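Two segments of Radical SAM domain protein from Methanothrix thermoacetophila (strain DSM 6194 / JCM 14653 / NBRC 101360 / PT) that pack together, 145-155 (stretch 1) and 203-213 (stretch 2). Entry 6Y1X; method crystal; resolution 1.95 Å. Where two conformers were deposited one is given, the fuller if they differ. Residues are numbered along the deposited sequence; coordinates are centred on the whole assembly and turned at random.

Stretch 1 (145-155) LLPDRIEDLDR
Stretch 2 (203-213) GIEEAVRRKKI

Two helices running the same way, their N-to-C directions 21° apart, come closest at Gly-203, whose CA lies 4.2 Å from Pro-147 CA; an ideal CB on Gly-203 would sit 2.6 Å from Leu-146 CB, a clash, so glycine's bare backbone permits this approach. Helix 146-155 follows Leu-145 at the N-cap and kinks where the N atoms of Glu-151 and Asp-152 lack bonds to the preceding turn; helix 203-209 passes at a closest axial distance of 8.7 Å. The register then widens: Ile-150 CA to Ala-207 CA is 6.6 Å, Asp-154 CA to Arg-210 CA 7.6 Å. Leu-146 (chi1 t, chi2 p) lays CD2 3.5 Å from Gly-203 C. Ile-150 (t, p) fills the middle, its CD1 3.9 Å from Ala-207 CB and its CG2 3.5 Å from Glu-206 CG. Beyond the second helix, charge takes over. Arg-210 (m, t, t, chi4 -94°) donates from NH1 to Asp-154 OD2 at 2.9 Å, near the guanidinium plane, while its NE bonds Glu-206 OE2 at 2.7 Å, tethering the guanidinium to both stretches. Glu-151 CB covers one guanidinium face, and Glu-151 OE2 makes a long salt bridge to Arg-210 NH2, 3.8 Å. Lys-211 turns the chain at phi/psi 64/28; Lys-212 (m, m, t, t) then extends NZ to Asp-154 OD1, a very short 2.4 Å salt bridge, so Asp-154 (chi1 -158°) engages two cations.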

ATOM      1  N   LEU A 145      -2.646  -4.881  -9.987  1.00 24.60           N
ATOM      2  CA  LEU A 145      -1.627  -5.502 -10.825  1.00 24.04           C
ATOM      3  C   LEU A 145      -0.697  -6.423 -10.049  1.00 21.28           C
ATOM      4  O   LEU A 145       0.302  -6.884 -10.607  1.00 20.66           O
ATOM      5  CB  LEU A 145      -0.816  -4.435 -11.564  1.00 20.10           C
ATOM      6  CG  LEU A 145      -1.533  -3.764 -12.736  1.00 24.42           C
ATOM      7  CD1 LEU A 145      -0.712  -2.611 -13.298  1.00 28.72           C
ATOM      8  CD2 LEU A 145      -1.847  -4.795 -13.817  1.00 27.18           C
ATOM      9  N   LEU A 146      -0.998  -6.701  -8.781  1.00 17.76           N
ATOM     10  CA  LEU A 146      -0.112  -7.547  -7.984  1.00 20.36           C
ATOM     11  C   LEU A 146       0.027  -8.950  -8.566  1.00 26.19           C
ATOM     12  O   LEU A 146       1.164  -9.452  -8.638  1.00 23.79           O
ATOM     13  CB  LEU A 146      -0.589  -7.579  -6.526  1.00 21.01           C
ATOM     14  CG  LEU A 146       0.354  -8.290  -5.553  1.00 22.37           C
ATOM     15  CD1 LEU A 146       1.756  -7.747  -5.700  1.00 14.81           C
ATOM     16  CD2 LEU A 146      -0.123  -8.153  -4.115  1.00 21.26           C
ATOM     17  N   PRO A 147      -1.041  -9.636  -8.995  1.00 24.43           N
ATOM     18  CA  PRO A 147      -0.827 -10.957  -9.612  1.00 22.08           C
ATOM     19  C   PRO A 147       0.059 -10.897 -10.841  1.00 24.82           C
ATOM     20  O   PRO A 147       0.878 -11.799 -11.053  1.00 31.07           O
ATOM     21  CB  PRO A 147      -2.245 -11.417  -9.981  1.00 25.45           C
ATOM     22  CG  PRO A 147      -3.154 -10.614  -9.160  1.00 21.02           C
ATOM     23  CD  PRO A 147      -2.476  -9.313  -8.870  1.00 19.73           C
ATOM     24  N   ASP A 148      -0.087  -9.856 -11.662  1.00 30.49           N
ATOM     25  CA  ASP A 148       0.664  -9.776 -12.909  1.00 36.07           C
ATOM     26  C   ASP A 148       2.124  -9.396 -12.692  1.00 28.77           C
ATOM     27  O   ASP A 148       2.976  -9.758 -13.506  1.00 29.61           O
ATOM     28  CB  ASP A 148       0.011  -8.772 -13.862  1.00 48.77           C
ATOM     29  CG  ASP A 148      -1.289  -9.284 -14.454  1.00 62.91           C
ATOM     30  OD1 ASP A 148      -1.588 -10.487 -14.293  1.00 68.74           O
ATOM     31  OD2 ASP A 148      -2.012  -8.482 -15.084  1.00 66.32           O
ATOM     32  N   ARG A 149       2.441  -8.693 -11.606  1.00 24.18           N
ATOM     33  CA  ARG A 149       3.785  -8.163 -11.425  1.00 25.10           C
ATOM     34  C   ARG A 149       4.531  -8.767 -10.241  1.00 27.38           C
ATOM     35  O   ARG A 149       5.683  -8.385 -10.005  1.00 26.36           O
ATOM     36  CB  ARG A 149       3.745  -6.636 -11.259  1.00 18.05           C
ATOM     37  CG  ARG A 149       3.189  -5.878 -12.462  1.00 23.99           C
ATOM     38  CD  ARG A 149       3.736  -6.372 -13.798  1.00 35.29           C
ATOM     39  NE  ARG A 149       5.158  -6.120 -13.992  1.00 44.65           N
ATOM     40  CZ  ARG A 149       5.644  -5.090 -14.679  1.00 46.69           C
ATOM     41  NH1 ARG A 149       4.815  -4.205 -15.218  1.00 40.23           N
ATOM     42  NH2 ARG A 149       6.956  -4.940 -14.820  1.00 45.82           N
ATOM     43  N   ILE A 150       3.918  -9.686  -9.489  1.00 22.46           N
ATOM     44  CA  ILE A 150       4.574 -10.214  -8.293  1.00 24.57           C
ATOM     45  C   ILE A 150       5.861 -10.933  -8.668  1.00 26.51           C
ATOM     46  O   ILE A 150       6.842 -10.897  -7.916  1.00 29.99           O
ATOM     47  CB  ILE A 150       3.612 -11.130  -7.507  1.00 26.60           C
ATOM     48  CG1 ILE A 150       4.273 -11.639  -6.223  1.00 33.47           C
ATOM     49  CG2 ILE A 150       3.115 -12.277  -8.373  1.00 26.88           C
ATOM     50  CD1 ILE A 150       4.656 -10.540  -5.255  1.00 30.84           C
ATOM     51  N   GLU A 151       5.884 -11.592  -9.830  1.00 26.96           N
ATOM     52  CA  GLU A 151       7.094 -12.283 -10.263  1.00 28.46           C
ATOM     53  C   GLU A 151       8.237 -11.296 -10.474  1.00 30.40           C
ATOM     54  O   GLU A 151       9.386 -11.578 -10.117  1.00 31.29           O
ATOM     55  CB  GLU A 151       6.820 -13.062 -11.547  1.00 34.21           C
ATOM     56  CG  GLU A 151       7.959 -13.964 -11.980  1.00 49.68           C
ATOM     57  CD  GLU A 151       7.493 -15.137 -12.824  1.00 65.09           C
ATOM     58  OE1 GLU A 151       6.692 -14.918 -13.760  1.00 69.46           O
ATOM     59  OE2 GLU A 151       7.931 -16.276 -12.557  1.00 69.84           O
ATOM     60  N   ASP A 152       7.934 -10.126 -11.049  1.00 30.13           N
ATOM     61  CA  ASP A 152       8.952  -9.095 -11.235  1.00 30.06           C
ATOM     62  C   ASP A 152       9.455  -8.573  -9.896  1.00 33.89           C
ATOM     63  O   ASP A 152      10.663  -8.397  -9.701  1.00 32.33           O
ATOM     64  CB  ASP A 152       8.393  -7.947 -12.073  1.00 33.74           C
ATOM     65  CG  ASP A 152       8.117  -8.349 -13.501  1.00 52.17           C
ATOM     66  OD1 ASP A 152       8.560  -9.445 -13.906  1.00 59.62           O
ATOM     67  OD2 ASP A 152       7.451  -7.570 -14.216  1.00 57.05           O
ATOM     68  N   LEU A 153       8.534  -8.307  -8.965  1.00 27.44           N
ATOM     69  CA  LEU A 153       8.920  -7.785  -7.657  1.00 23.58           C
ATOM     70  C   LEU A 153       9.845  -8.759  -6.946  1.00 23.92           C
ATOM     71  O   LEU A 153      10.855  -8.363  -6.354  1.00 28.90           O
ATOM     72  CB  LEU A 153       7.673  -7.532  -6.813  1.00 21.65           C
ATOM     73  CG  LEU A 153       6.759  -6.392  -7.248  1.00 24.49           C
ATOM     74  CD1 LEU A 153       5.531  -6.347  -6.356  1.00 23.97           C
ATOM     75  CD2 LEU A 153       7.492  -5.061  -7.219  1.00 21.14           C
ATOM     76  N   ASP A 154       9.480 -10.041  -6.958  1.00 25.81           N
ATOM     77  CA  ASP A 154      10.326 -11.075  -6.377  1.00 28.79           C
ATOM     78  C   ASP A 154      11.695 -11.108  -7.028  1.00 32.53           C
ATOM     79  O   ASP A 154      12.720 -11.192  -6.345  1.00 35.81           O
ATOM     80  CB  ASP A 154       9.676 -12.438  -6.567  1.00 30.44           C
ATOM     81  CG  ASP A 154      10.165 -13.480  -5.574  1.00 39.45           C
ATOM     82  OD1 ASP A 154      11.055 -13.173  -4.757  1.00 40.99           O
ATOM     83  OD2 ASP A 154       9.696 -14.641  -5.655  1.00 45.16           O
ATOM     84  N   ARG A 155      11.734 -11.020  -8.353  1.00 31.06           N
ATOM     85  CA  ARG A 155      13.006 -11.183  -9.042  1.00 37.30           C
ATOM     86  C   ARG A 155      13.921  -9.992  -8.750  1.00 35.64           C
ATOM     87  O   ARG A 155      15.145 -10.146  -8.716  1.00 33.87           O
ATOM     88  CB  ARG A 155      12.758 -11.385 -10.537  1.00 48.66           C
ATOM     89  CG  ARG A 155      13.962 -11.830 -11.353  1.00 64.45           C
ATOM     90  CD  ARG A 155      13.562 -12.022 -12.824  1.00 75.71           C
ATOM     91  NE  ARG A 155      13.256 -10.747 -13.471  1.00 80.07           N
ATOM     92  CZ  ARG A 155      12.087 -10.167 -13.724  1.00 80.41           C
ATOM     93  NH1 ARG A 155      10.916 -10.697 -13.396  1.00 79.79           N
ATOM     94  NH2 ARG A 155      12.125  -9.001 -14.349  1.00 81.57           N
ATOM     95  N   GLY A 203      -3.162 -11.801  -5.669  1.00 25.53           N
ATOM     96  CA  GLY A 203      -1.827 -11.247  -5.518  1.00 27.23           C
ATOM     97  C   GLY A 203      -1.282 -11.412  -4.113  1.00 28.14           C
ATOM     98  O   GLY A 203      -0.118 -11.775  -3.931  1.00 16.51           O
ATOM     99  N   ILE A 204      -2.128 -11.192  -3.105  1.00 21.68           N
ATOM    100  CA  ILE A 204      -1.721 -11.407  -1.718  1.00 22.79           C
ATOM    101  C   ILE A 204      -1.344 -12.864  -1.504  1.00 26.97           C
ATOM    102  O   ILE A 204      -0.309 -13.177  -0.902  1.00 20.72           O
ATOM    103  CB  ILE A 204      -2.842 -10.964  -0.759  1.00 25.80           C
ATOM    104  CG1 ILE A 204      -2.971  -9.439  -0.757  1.00 22.35           C
ATOM    105  CG2 ILE A 204      -2.610 -11.510   0.646  1.00 23.75           C
ATOM    106  CD1 ILE A 204      -4.215  -8.936  -0.058  1.00 20.03           C
ATOM    107  N   GLU A 205      -2.190 -13.777  -1.979  1.00 23.88           N
ATOM    108  CA  GLU A 205      -1.889 -15.200  -1.864  1.00 24.81           C
ATOM    109  C   GLU A 205      -0.538 -15.527  -2.495  1.00 24.89           C
ATOM    110  O   GLU A 205       0.275 -16.254  -1.911  1.00 28.10           O
ATOM    111  CB  GLU A 205      -3.009 -16.010  -2.517  1.00 33.77           C
ATOM    112  CG  GLU A 205      -2.771 -17.504  -2.587  1.00 41.50           C
ATOM    113  CD  GLU A 205      -3.969 -18.238  -3.162  1.00 55.40           C
ATOM    114  OE1 GLU A 205      -4.977 -17.568  -3.479  1.00 58.43           O
ATOM    115  OE2 GLU A 205      -3.904 -19.477  -3.306  1.00 62.56           O
ATOM    116  N   GLU A 206      -0.280 -14.990  -3.692  1.00 19.64           N
ATOM    117  CA  GLU A 206       0.973 -15.295  -4.376  1.00 29.00           C
ATOM    118  C   GLU A 206       2.158 -14.654  -3.660  1.00 27.39           C
ATOM    119  O   GLU A 206       3.236 -15.255  -3.573  1.00 27.01           O
ATOM    120  CB  GLU A 206       0.902 -14.845  -5.836  1.00 32.19           C
ATOM    121  CG  GLU A 206       2.148 -15.168  -6.648  1.00 46.07           C
ATOM    122  CD  GLU A 206       2.457 -16.662  -6.701  1.00 57.44           C
ATOM    123  OE1 GLU A 206       1.522 -17.480  -6.560  1.00 60.62           O
ATOM    124  OE2 GLU A 206       3.639 -17.018  -6.891  1.00 60.46           O
ATOM    125  N   ALA A 207       1.991 -13.416  -3.182  1.00 25.02           N
ATOM    126  CA  ALA A 207       3.044 -12.766  -2.409  1.00 24.69           C
ATOM    127  C   ALA A 207       3.386 -13.572  -1.162  1.00 26.78           C
ATOM    128  O   ALA A 207       4.566 -13.774  -0.843  1.00 26.90           O
ATOM    129  CB  ALA A 207       2.619 -11.346  -2.031  1.00 20.35           C
ATOM    130  N   VAL A 208       2.366 -14.059  -0.452  1.00 25.91           N
ATOM    131  CA  VAL A 208       2.605 -14.870   0.741  1.00 22.13           C
ATOM    132  C   VAL A 208       3.308 -16.170   0.369  1.00 23.83           C
ATOM    133  O   VAL A 208       4.258 -16.592   1.042  1.00 25.46           O
ATOM    134  CB  VAL A 208       1.288 -15.121   1.496  1.00 25.25           C
ATOM    135  CG1 VAL A 208       1.469 -16.206   2.546  1.00 28.51           C
ATOM    136  CG2 VAL A 208       0.813 -13.833   2.160  1.00 20.88           C
ATOM    137  N   ARG A 209       2.865 -16.821  -0.714  1.00 24.62           N
ATOM    138  CA  ARG A 209       3.511 -18.064  -1.133  1.00 27.30           C
ATOM    139  C   ARG A 209       4.991 -17.844  -1.416  1.00 29.15           C
ATOM    140  O   ARG A 209       5.809 -18.733  -1.160  1.00 35.74           O
ATOM    141  CB  ARG A 209       2.800 -18.635  -2.364  1.00 31.12           C
ATOM    142  CG  ARG A 209       3.299 -20.010  -2.808  1.00 39.57           C
ATOM    143  CD  ARG A 209       2.770 -20.400  -4.195  1.00 41.57           C
ATOM    144  NE  ARG A 209       3.351 -19.630  -5.293  1.00 44.72           N
ATOM    145  CZ  ARG A 209       4.547 -19.867  -5.826  1.00 45.40           C
ATOM    146  NH1 ARG A 209       5.295 -20.863  -5.372  1.00 43.78           N
ATOM    147  NH2 ARG A 209       4.993 -19.113  -6.823  1.00 47.74           N
ATOM    148  N   ARG A 210       5.356 -16.667  -1.928  1.00 28.93           N
ATOM    149  CA  ARG A 210       6.738 -16.341  -2.244  1.00 30.75           C
ATOM    150  C   ARG A 210       7.487 -15.791  -1.037  1.00 36.01           C
ATOM    151  O   ARG A 210       8.545 -15.169  -1.205  1.00 37.03           O
ATOM    152  CB  ARG A 210       6.807 -15.358  -3.413  1.00 27.87           C
ATOM    153  CG  ARG A 210       6.330 -15.956  -4.724  1.00 31.41           C
ATOM    154  CD  ARG A 210       6.135 -14.896  -5.792  1.00 33.05           C
ATOM    155  NE  ARG A 210       5.817 -15.503  -7.081  1.00 31.14           N
ATOM    156  CZ  ARG A 210       6.715 -15.791  -8.016  1.00 42.62           C
ATOM    157  NH1 ARG A 210       8.000 -15.533  -7.809  1.00 45.65           N
ATOM    158  NH2 ARG A 210       6.326 -16.344  -9.153  1.00 54.93           N
ATOM    159  N   LYS A 211       6.930 -15.979   0.162  1.00 29.43           N
ATOM    160  CA  LYS A 211       7.576 -15.621   1.426  0.53 34.04           C
ATOM    161  C   LYS A 211       7.799 -14.115   1.558  1.00 34.50           C
ATOM    162  O   LYS A 211       8.726 -13.676   2.243  1.00 36.54           O
ATOM    163  CB  LYS A 211       8.893 -16.381   1.613  0.53 34.69           C
ATOM    164  CG  LYS A 211       8.720 -17.892   1.707  0.53 33.16           C
ATOM    165  CD  LYS A 211      10.036 -18.587   2.017  0.53 35.18           C
ATOM    166  N   LYS A 212       6.953 -13.313   0.917  1.00 30.78           N
ATOM    167  CA  LYS A 212       6.990 -11.870   1.105  1.00 22.29           C
ATOM    168  C   LYS A 212       6.251 -11.495   2.381  1.00 25.32           C
ATOM    169  O   LYS A 212       5.297 -12.162   2.789  1.00 26.45           O
ATOM    170  CB  LYS A 212       6.368 -11.126  -0.080  1.00 20.46           C
ATOM    171  CG  LYS A 212       6.923 -11.511  -1.438  1.00 22.92           C
ATOM    172  CD  LYS A 212       8.433 -11.413  -1.455  1.00 25.20           C
ATOM    173  CE  LYS A 212       8.990 -11.906  -2.775  1.00 28.75           C
ATOM    174  NZ  LYS A 212      10.475 -11.830  -2.817  1.00 35.76           N
ATOM    175  N   ILE A 213       6.707 -10.426   3.020  1.00 23.74           N
ATOM    176  CA  ILE A 213       6.061  -9.922   4.225  1.00 20.74           C
ATOM    177  C   ILE A 213       4.997  -8.930   3.786  1.00 22.21           C
ATOM    178  O   ILE A 213       5.309  -7.898   3.183  1.00 25.80           O
ATOM    179  CB  ILE A 213       7.075  -9.259   5.167  1.00 25.69           C
ATOM    180  CG1 ILE A 213       8.272 -10.187   5.395  1.00 25.58           C
ATOM    181  CG2 ILE A 213       6.404  -8.881   6.482  1.00 26.28           C
ATOM    182  CD1 ILE A 213       7.890 -11.549   5.930  1.00 24.20           C
TER